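Local atomic coordinates of yeast glycogen phosphorylase (Saccharomyces cerevisiae, PDB entry 1YGP), a protein that belongs to the glycogen phosphorylases, carbohydrate phosphorylases of the two-domain GT-B fold, and carries pyridoxal-5'-phosphate. Residues Ala362-Asp367 with Asp870-Val875; Thr355-Gln360 with Thr397-Tyr402; Phe196-Ile201 with Leu666-Ile671. All blocks are in the same frame, centred on the assembly; numbering follows the deposited sequence.

Contact 1. Residues Ala362-Asp367 with Asp870-Val875; sequences AIQLND and DTIWNV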
loop_
_atom_site.group_PDB
_atom_site.type_symbol
_atom_site.label_atom_id
_atom_site.label_comp_id
_atom_site.label_asym_id
_atom_site.label_seq_id
_atom_site.Cartn_x
_atom_site.Cartn_y
_atom_site.Cartn_z
ATOM N N ALA A 362 25.829 18.900 -10.787
ATOM C CA ALA A 362 25.331 19.345 -12.090
ATOM C C ALA A 362 23.833 19.033 -12.086
ATOM O O ALA A 362 23.504 17.860 -11.914
ATOM C CB ALA A 362 25.992 18.549 -13.195
ATOM N N ILE A 363 22.859 19.933 -12.200
ATOM C CA ILE A 363 21.451 19.550 -12.172
ATOM C C ILE A 363 20.867 19.849 -13.543
ATOM O O ILE A 363 20.944 20.994 -14.028
ATOM C CB ILE A 363 20.639 20.342 -11.075
ATOM C CG1 ILE A 363 21.306 20.268 -9.692
ATOM C CG2 ILE A 363 19.223 19.739 -11.001
ATOM C CD1 ILE A 363 20.539 20.968 -8.542
ATOM N N GLN A 364 20.270 18.851 -14.195
ATOM C CA GLN A 364 19.702 19.049 -15.521
ATOM C C GLN A 364 18.195 19.243 -15.464
ATOM O O GLN A 364 17.474 18.438 -14.877
ATOM C CB GLN A 364 20.025 17.851 -16.393
ATOM C CG GLN A 364 19.754 18.106 -17.864
ATOM C CD GLN A 364 20.616 19.204 -18.469
ATOM O OE1 GLN A 364 21.837 19.193 -18.394
ATOM N NE2 GLN A 364 20.057 20.203 -19.114
ATOM N N LEU A 365 17.663 20.284 -16.067
ATOM C CA LEU A 365 16.247 20.503 -16.000
ATOM C C LEU A 365 15.725 19.879 -17.265
ATOM O O LEU A 365 15.987 20.374 -18.378
ATOM C CB LEU A 365 15.930 21.987 -15.977
ATOM C CG LEU A 365 16.579 22.900 -14.934
ATOM C CD1 LEU A 365 15.683 24.110 -14.864
ATOM C CD2 LEU A 365 16.666 22.298 -13.530
ATOM N N ASN A 366 15.068 18.727 -17.145
ATOM C CA ASN A 366 14.501 18.139 -18.337
ATOM C C ASN A 366 13.171 18.848 -18.567
ATOM O O ASN A 366 12.158 18.563 -17.926
ATOM C CB ASN A 366 14.320 16.653 -18.127
ATOM C CG ASN A 366 13.760 15.989 -19.377
ATOM O OD1 ASN A 366 14.020 16.402 -20.516
ATOM N ND2 ASN A 366 12.935 14.959 -19.224
ATOM N N ASP A 367 13.224 19.866 -19.426
ATOM C CA ASP A 367 12.122 20.742 -19.785
ATOM C C ASP A 367 11.810 21.758 -18.685
ATOM O O ASP A 367 12.492 21.808 -17.670
ATOM C CB ASP A 367 10.905 19.901 -20.095
ATOM C CG ASP A 367 9.823 20.590 -20.894
ATOM O OD1 ASP A 367 10.107 21.584 -21.577
ATOM O OD2 ASP A 367 8.694 20.101 -20.843
ATOM N N ASP A 870 30.352 15.574 -21.631
ATOM C CA ASP A 870 31.494 16.363 -22.011
ATOM C C ASP A 870 31.255 17.830 -22.292
ATOM O O ASP A 870 32.175 18.614 -22.038
ATOM C CB ASP A 870 32.137 15.706 -23.210
ATOM C CG ASP A 870 32.662 14.309 -22.881
ATOM O OD1 ASP A 870 33.093 14.079 -21.737
ATOM O OD2 ASP A 870 32.632 13.455 -23.779
ATOM N N THR A 871 30.103 18.292 -22.774
ATOM C CA THR A 871 29.999 19.714 -23.049
ATOM C C THR A 871 29.323 20.500 -21.937
ATOM O O THR A 871 29.662 21.649 -21.637
ATOM C CB THR A 871 29.248 19.933 -24.383
ATOM O OG1 THR A 871 27.932 19.421 -24.266
ATOM C CG2 THR A 871 29.947 19.219 -25.524
ATOM N N ILE A 872 28.363 19.852 -21.286
ATOM C CA ILE A 872 27.541 20.541 -20.318
ATOM C C ILE A 872 27.921 20.232 -18.889
ATOM O O ILE A 872 28.223 21.147 -18.126
ATOM C CB ILE A 872 26.054 20.168 -20.628
ATOM C CG1 ILE A 872 25.711 20.631 -22.076
ATOM C CG2 ILE A 872 25.124 20.813 -19.601
ATOM C CD1 ILE A 872 24.352 20.262 -22.695
ATOM N N TRP A 873 27.888 18.964 -18.500
ATOM C CA TRP A 873 28.084 18.637 -17.104
ATOM C C TRP A 873 29.528 18.644 -16.630
ATOM O O TRP A 873 29.806 18.811 -15.444
ATOM C CB TRP A 873 27.474 17.262 -16.807
ATOM C CG TRP A 873 25.967 17.147 -17.028
ATOM C CD1 TRP A 873 25.108 18.223 -16.925
ATOM C CD2 TRP A 873 25.321 16.000 -17.424
ATOM N NE1 TRP A 873 23.936 17.763 -17.277
ATOM C CE2 TRP A 873 24.003 16.459 -17.581
ATOM C CE3 TRP A 873 25.658 14.665 -17.669
ATOM C CZ2 TRP A 873 22.999 15.594 -17.997
ATOM C CZ3 TRP A 873 24.649 13.804 -18.079
ATOM C CH2 TRP A 873 23.336 14.262 -18.244
ATOM N N ASN A 874 30.439 18.390 -17.574
ATOM C CA ASN A 874 31.872 18.265 -17.342
ATOM C C ASN A 874 32.053 17.260 -16.227
ATOM O O ASN A 874 32.642 17.476 -15.172
ATOM C CB ASN A 874 32.478 19.624 -16.983
ATOM C CG ASN A 874 32.197 20.631 -18.093
ATOM O OD1 ASN A 874 31.527 21.644 -17.893
ATOM N ND2 ASN A 874 32.626 20.415 -19.331
ATOM N N VAL A 875 31.519 16.091 -16.548
ATOM C CA VAL A 875 31.465 14.992 -15.614
ATOM C C VAL A 875 32.274 13.826 -16.195
ATOM O O VAL A 875 32.295 13.623 -17.410
ATOM C CB VAL A 875 29.927 14.788 -15.430
ATOM C CG1 VAL A 875 29.467 13.414 -15.826
ATOM C CG2 VAL A 875 29.597 15.067 -13.978
#
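The indole NE1 of Trp-873 donates a hydrogen bond to OE1 of Gln-364 at 2.8 Å. The N-H...O angle is 147°, so the bond is moderately bent. The donor lies in the carbonyl plane of the amide, on a lone pair of OE1. From the ring's side the oxygen sits at the indole edge, 21° out of the ring plane. Gln-364 reaches this position with CG anti to its backbone N (chi1 -167°) and a bend at chi2. Its side chain crosses that of Trp-873 at about a right angle.

Packing flanks the bond. CB of Ala-362 lies 3.8 Å from CD1 of Trp-873, approaching the ring obliquely. The CG2 methyl of Ile-872 rests beside the amide oxygen, 3.9 Å from OE1 of Gln-364. Val-99 of the neighbouring strand 98-102 also touches Trp-873, and the ring of Tyr-868 meets the indole at a shallow tilt.

The contact sets the end of helix 861-873 against strand 361-366 of the mixed sheet. It is a buried place. There the indole N-H, which would otherwise be costly to bury, is paired with an amide oxygen, and the bond probably sets which way the amide carbonyl of Gln-364 faces.

Contact 2. Residues Thr355-Gln360 with Thr397-Tyr402; sequences TEFPDQ and TKTFAY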
loop_
_atom_site.group_PDB
_atom_site.type_symbol
_atom_site.label_atom_id
_atom_site.label_comp_id
_atom_site.label_asym_id
_atom_site.label_seq_id
_atom_site.Cartn_x
_atom_site.Cartn_y
_atom_site.Cartn_z
ATOM N N THR A 355 31.268 27.632 -2.139
ATOM C CA THR A 355 31.841 28.065 -3.403
ATOM C C THR A 355 32.258 26.928 -4.315
ATOM O O THR A 355 32.487 27.168 -5.494
ATOM C CB THR A 355 33.035 28.990 -3.120
ATOM O OG1 THR A 355 33.704 28.565 -1.925
ATOM C CG2 THR A 355 32.538 30.429 -2.963
ATOM N N GLU A 356 32.338 25.692 -3.811
ATOM C CA GLU A 356 32.648 24.552 -4.649
ATOM C C GLU A 356 31.429 23.783 -5.134
ATOM O O GLU A 356 31.570 22.842 -5.932
ATOM C CB GLU A 356 33.512 23.573 -3.935
ATOM C CG GLU A 356 34.792 24.187 -3.459
ATOM C CD GLU A 356 35.781 23.122 -3.056
ATOM O OE1 GLU A 356 35.442 22.251 -2.251
ATOM O OE2 GLU A 356 36.896 23.175 -3.562
ATOM N N PHE A 357 30.214 24.168 -4.711
ATOM C CA PHE A 357 28.986 23.526 -5.159
ATOM C C PHE A 357 28.977 23.373 -6.675
ATOM O O PHE A 357 28.905 22.203 -7.066
ATOM C CB PHE A 357 27.741 24.327 -4.713
ATOM C CG PHE A 357 26.467 23.496 -4.691
ATOM C CD1 PHE A 357 26.298 22.503 -3.714
ATOM C CD2 PHE A 357 25.463 23.718 -5.633
ATOM C CE1 PHE A 357 25.129 21.735 -3.675
ATOM C CE2 PHE A 357 24.300 22.942 -5.578
ATOM C CZ PHE A 357 24.126 21.956 -4.607
ATOM N N PRO A 358 29.179 24.361 -7.579
ATOM C CA PRO A 358 29.186 24.147 -9.024
ATOM C C PRO A 358 30.226 23.133 -9.464
ATOM O O PRO A 358 30.063 22.440 -10.461
ATOM C CB PRO A 358 29.440 25.492 -9.604
ATOM C CG PRO A 358 28.921 26.414 -8.551
ATOM C CD PRO A 358 29.488 25.758 -7.312
ATOM N N ASP A 359 31.318 22.973 -8.729
ATOM C CA ASP A 359 32.321 22.010 -9.139
ATOM C C ASP A 359 31.891 20.596 -8.771
ATOM O O ASP A 359 32.456 19.621 -9.264
ATOM C CB ASP A 359 33.652 22.377 -8.475
ATOM C CG ASP A 359 34.106 23.795 -8.811
ATOM O OD1 ASP A 359 34.246 24.103 -9.997
ATOM O OD2 ASP A 359 34.305 24.596 -7.892
ATOM N N GLN A 360 30.917 20.445 -7.879
ATOM C CA GLN A 360 30.458 19.137 -7.467
ATOM C C GLN A 360 29.041 18.773 -7.904
ATOM O O GLN A 360 28.745 17.587 -8.012
ATOM C CB GLN A 360 30.546 19.028 -5.950
ATOM C CG GLN A 360 31.943 19.178 -5.379
ATOM C CD GLN A 360 32.903 18.078 -5.810
ATOM O OE1 GLN A 360 32.698 16.907 -5.518
ATOM N NE2 GLN A 360 33.996 18.375 -6.507
ATOM N N THR A 397 23.596 29.809 -11.020
ATOM C CA THR A 397 23.883 29.967 -12.431
ATOM C C THR A 397 24.807 28.894 -12.972
ATOM O O THR A 397 24.567 28.246 -13.990
ATOM C CB THR A 397 24.435 31.372 -12.504
ATOM O OG1 THR A 397 23.287 32.201 -12.331
ATOM C CG2 THR A 397 25.226 31.676 -13.760
ATOM N N LYS A 398 25.886 28.651 -12.258
ATOM C CA LYS A 398 26.813 27.643 -12.680
ATOM C C LYS A 398 26.330 26.227 -12.398
ATOM O O LYS A 398 26.891 25.308 -12.982
ATOM C CB LYS A 398 28.127 27.922 -12.004
ATOM C CG LYS A 398 28.850 29.013 -12.742
ATOM C CD LYS A 398 30.208 29.174 -12.081
ATOM C CE LYS A 398 30.318 30.329 -11.082
ATOM N NZ LYS A 398 30.480 31.590 -11.788
ATOM N N THR A 399 25.280 25.999 -11.608
ATOM C CA THR A 399 24.804 24.659 -11.294
ATOM C C THR A 399 23.794 24.149 -12.312
ATOM O O THR A 399 23.759 22.956 -12.594
ATOM C CB THR A 399 24.169 24.657 -9.876
ATOM O OG1 THR A 399 25.145 25.108 -8.937
ATOM C CG2 THR A 399 23.697 23.265 -9.468
ATOM N N PHE A 400 22.951 24.963 -12.923
ATOM C CA PHE A 400 21.904 24.458 -13.805
ATOM C C PHE A 400 22.147 24.477 -15.304
ATOM O O PHE A 400 22.966 25.243 -15.845
ATOM C CB PHE A 400 20.623 25.223 -13.534
ATOM C CG PHE A 400 20.152 25.010 -12.105
ATOM C CD1 PHE A 400 19.477 23.836 -11.771
ATOM C CD2 PHE A 400 20.434 25.967 -11.122
ATOM C CE1 PHE A 400 19.093 23.626 -10.453
ATOM C CE2 PHE A 400 20.044 25.742 -9.807
ATOM C CZ PHE A 400 19.377 24.576 -9.471
ATOM N N ALA A 401 21.440 23.585 -15.991
ATOM C CA ALA A 401 21.372 23.578 -17.436
ATOM C C ALA A 401 19.954 23.126 -17.784
ATOM O O ALA A 401 19.366 22.277 -17.102
ATOM C CB ALA A 401 22.356 22.596 -18.029
ATOM N N TYR A 402 19.396 23.635 -18.875
ATOM C CA TYR A 402 18.020 23.405 -19.278
ATOM C C TYR A 402 17.899 22.711 -20.637
ATOM O O TYR A 402 18.464 23.210 -21.617
ATOM C CB TYR A 402 17.413 24.794 -19.246
ATOM C CG TYR A 402 16.109 25.042 -19.974
ATOM C CD1 TYR A 402 14.980 24.294 -19.659
ATOM C CD2 TYR A 402 16.027 26.066 -20.918
ATOM C CE1 TYR A 402 13.764 24.568 -20.270
ATOM C CE2 TYR A 402 14.799 26.342 -21.538
ATOM C CZ TYR A 402 13.678 25.588 -21.204
ATOM O OH TYR A 402 12.456 25.839 -21.790
#
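Pro-358 and Thr-399 bring the two backbones closest, with 5.0 Å between their CA atoms. Segment 355-360 runs from a 3-10 turn into the short helix 357-360. Segment 397-402 holds the end of helix 389-399 and the start of strand 400-404. Phe-400 is the first residue to leave helical geometry, so the chain changes from helix to strand just beyond the contact. No hydrogen bond joins the two segments.

The side chains meet by packing. Pro-358 points toward the other segment. CB of Pro-358 lies 3.7 Å from CB of Lys-398. CG of Pro-358 lies 4.0 Å from OG1 of Thr-399. Only the root of Lys-398 takes part; its chain then bends away, and NZ forms a salt bridge with Asp-394 on its own helix. Phe-357 offers a ring edge. CD2 of Phe-357 is 3.6 Å from OG1 of Thr-399, which lies near the ring plane. CE2 of Phe-357 is 3.9 Å from CG2 of Thr-399. The ring is swung to this side because CG of Phe-357 stands anti to the backbone N (chi1 -159°).

The hydroxyl of Thr-399 is hydrogen-bonded to the carbonyl of Ile-395 one helical turn back, which satisfies it beside its apolar neighbours. Beyond the contact, Phe-347 of helix 322-350 meets the Phe-357 ring edge-to-face.

The short helix 357-360 leads into strand 361-366, and helix 389-399 leads into the adjacent parallel strand 400-404. The contact therefore joins the entrances of two neighbouring strands of a beta-alpha-beta crossover. Such crossovers build the Rossmann-like domains of the GT-B fold.

Contact 3. Residues Phe196-Ile201 with Leu666-Ile671; sequences FAQKII and LIIKLI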
loop_
_atom_site.group_PDB
_atom_site.type_symbol
_atom_site.label_atom_id
_atom_site.label_comp_id
_atom_site.label_asym_id
_atom_site.label_seq_id
_atom_site.Cartn_x
_atom_site.Cartn_y
_atom_site.Cartn_z
ATOM N N PHE A 196 -3.427 7.760 -16.261
ATOM C CA PHE A 196 -4.696 7.058 -16.319
ATOM C C PHE A 196 -4.413 5.842 -17.191
ATOM O O PHE A 196 -3.285 5.668 -17.654
ATOM C CB PHE A 196 -5.832 7.874 -16.960
ATOM C CG PHE A 196 -5.731 8.361 -18.396
ATOM C CD1 PHE A 196 -5.159 9.602 -18.667
ATOM C CD2 PHE A 196 -6.279 7.599 -19.429
ATOM C CE1 PHE A 196 -5.144 10.084 -19.973
ATOM C CE2 PHE A 196 -6.258 8.092 -20.733
ATOM C CZ PHE A 196 -5.693 9.333 -21.006
ATOM N N ALA A 197 -5.383 4.982 -17.420
ATOM C CA ALA A 197 -5.233 3.802 -18.232
ATOM C C ALA A 197 -6.445 3.794 -19.154
ATOM O O ALA A 197 -7.556 4.211 -18.792
ATOM C CB ALA A 197 -5.237 2.583 -17.344
ATOM N N GLN A 198 -6.223 3.317 -20.368
ATOM C CA GLN A 198 -7.201 3.401 -21.429
ATOM C C GLN A 198 -7.921 2.086 -21.722
ATOM O O GLN A 198 -7.287 1.039 -21.942
ATOM C CB GLN A 198 -6.463 3.928 -22.676
ATOM C CG GLN A 198 -7.278 3.804 -23.944
ATOM C CD GLN A 198 -6.663 4.437 -25.159
ATOM O OE1 GLN A 198 -6.919 5.601 -25.467
ATOM N NE2 GLN A 198 -5.870 3.694 -25.912
ATOM N N LYS A 199 -9.249 2.140 -21.743
ATOM C CA LYS A 199 -10.022 1.010 -22.195
ATOM C C LYS A 199 -10.758 1.548 -23.401
ATOM O O LYS A 199 -11.186 2.706 -23.379
ATOM C CB LYS A 199 -11.055 0.546 -21.173
ATOM C CG LYS A 199 -10.506 0.397 -19.780
ATOM C CD LYS A 199 -11.355 -0.559 -18.981
ATOM C CE LYS A 199 -10.532 -1.064 -17.782
ATOM N NZ LYS A 199 -9.315 -1.768 -18.181
ATOM N N ILE A 200 -10.882 0.808 -24.500
ATOM C CA ILE A 200 -11.710 1.283 -25.586
ATOM C C ILE A 200 -13.081 0.627 -25.403
ATOM O O ILE A 200 -13.275 -0.552 -25.681
ATOM C CB ILE A 200 -11.067 0.909 -26.917
ATOM C CG1 ILE A 200 -9.716 1.584 -27.066
ATOM C CG2 ILE A 200 -11.989 1.356 -28.040
ATOM C CD1 ILE A 200 -9.795 3.132 -27.074
ATOM N N ILE A 201 -14.058 1.355 -24.876
ATOM C CA ILE A 201 -15.391 0.845 -24.622
ATOM C C ILE A 201 -16.258 1.420 -25.706
ATOM O O ILE A 201 -16.382 2.632 -25.884
ATOM C CB ILE A 201 -15.803 1.288 -23.211
ATOM C CG1 ILE A 201 -15.427 0.114 -22.340
ATOM C CG2 ILE A 201 -17.266 1.682 -23.056
ATOM C CD1 ILE A 201 -15.480 0.422 -20.838
ATOM N N LEU A 666 -12.613 11.895 -31.083
ATOM C CA LEU A 666 -13.379 11.539 -32.277
ATOM C C LEU A 666 -12.526 10.694 -33.180
ATOM O O LEU A 666 -13.031 9.711 -33.731
ATOM C CB LEU A 666 -13.809 12.710 -33.156
ATOM C CG LEU A 666 -15.161 13.355 -32.956
ATOM C CD1 LEU A 666 -15.357 14.481 -33.961
ATOM C CD2 LEU A 666 -16.243 12.299 -33.138
ATOM N N ILE A 667 -11.230 11.026 -33.293
ATOM C CA ILE A 667 -10.387 10.313 -34.222
ATOM C C ILE A 667 -10.257 8.864 -33.773
ATOM O O ILE A 667 -10.288 7.955 -34.620
ATOM C CB ILE A 667 -9.030 11.022 -34.319
ATOM C CG1 ILE A 667 -9.253 12.376 -34.998
ATOM C CG2 ILE A 667 -8.034 10.178 -35.124
ATOM C CD1 ILE A 667 -8.015 13.284 -35.191
ATOM N N ILE A 668 -10.220 8.602 -32.461
ATOM C CA ILE A 668 -10.164 7.223 -31.996
ATOM C C ILE A 668 -11.452 6.523 -32.392
ATOM O O ILE A 668 -11.349 5.400 -32.890
ATOM C CB ILE A 668 -9.945 7.193 -30.467
ATOM C CG1 ILE A 668 -8.551 7.753 -30.136
ATOM C CG2 ILE A 668 -10.060 5.774 -29.959
ATOM C CD1 ILE A 668 -8.139 7.832 -28.657
ATOM N N LYS A 669 -12.643 7.134 -32.287
ATOM C CA LYS A 669 -13.882 6.444 -32.640
ATOM C C LYS A 669 -13.871 6.145 -34.131
ATOM O O LYS A 669 -14.149 5.012 -34.545
ATOM C CB LYS A 669 -15.115 7.295 -32.305
ATOM C CG LYS A 669 -16.480 6.685 -32.644
ATOM C CD LYS A 669 -16.576 5.335 -31.954
ATOM C CE LYS A 669 -17.724 4.424 -32.383
ATOM N NZ LYS A 669 -18.993 4.943 -31.919
ATOM N N LEU A 670 -13.440 7.124 -34.926
ATOM C CA LEU A 670 -13.387 6.985 -36.362
ATOM C C LEU A 670 -12.508 5.825 -36.787
ATOM O O LEU A 670 -12.961 5.069 -37.656
ATOM C CB LEU A 670 -12.887 8.295 -36.969
ATOM C CG LEU A 670 -13.198 8.719 -38.417
ATOM C CD1 LEU A 670 -11.860 8.890 -39.122
ATOM C CD2 LEU A 670 -14.137 7.731 -39.122
ATOM N N ILE A 671 -11.328 5.615 -36.177
ATOM C CA ILE A 671 -10.445 4.498 -36.520
ATOM C C ILE A 671 -11.186 3.202 -36.230
ATOM O O ILE A 671 -11.216 2.291 -37.064
ATOM C CB ILE A 671 -9.152 4.528 -35.692
ATOM C CG1 ILE A 671 -8.353 5.791 -35.963
ATOM C CG2 ILE A 671 -8.293 3.347 -36.083
ATOM C CD1 ILE A 671 -7.218 6.132 -34.950
#
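Apolar packing between Ile-200 and Ile-668 is the main interaction here. CD1 of Ile-200 lies 3.9 Å from CG2 of Ile-668, and the two side chains cross at a slant. With CG1 of Ile-668 beside the backbone N (chi1 -66°), CG2 is left anti to N, and it is CG2 that meets Ile-200. Both residues also touch Phe-692 of strand 688-693, so the two isoleucines share a third apolar neighbour.

A second touch joins a polar atom to a methyl group. OE1 of Gln-198 is 4.1 Å from CD1 of Ile-668, a loose van der Waals approach. Gln-198 reaches it on a chain extended beyond CG. Both ends of its amide are bonded to other groups: OE1 accepts from NE2 of Gln-205, and NE2 donates to the carbonyl of Gly-655. These two bonds fix the turn of the amide, and the methyl of Ile-668 rests beside it.

No hydrogen bond links the two segments, and the buried area is small. Bound pyridoxal-5'-phosphate is about 11 Å from the Gln-198 side chain. Strand 197-201 pairs with strand 204-208 in an antiparallel hairpin of the N-terminal part. Helix 662-678 lies in the chain between parallel strands 649-654 and 688-693 of the C-terminal Rossmann-like sheet. Their meeting is consistent with the interface between N-terminal and C-terminal domains of a GT-B protein.

How the contacts relate
From the N terminus, the chain first reaches residues 196-201, which wait for 666-671 to close contact 3. Within that long loop lies contact 2 entire, closed over a short span by 355-360 and 397-402. Segment 362-367 of contact 1 falls between the two halves of contact 2, and its partner 870-875 comes last. Contact 1 therefore crosses both others. Contacts 1 and 2 touch through neighbouring strands 361-366 and 400-404 of the mixed sheet. Contact 3 lies on the opposite side of the chain's centre, its centre 39 Å from that of contact 1 and 45 Å from that of contact 2. It joins the two domains, while contact 1 brings helix 861-873 back to the N-terminal domain's mixed sheet.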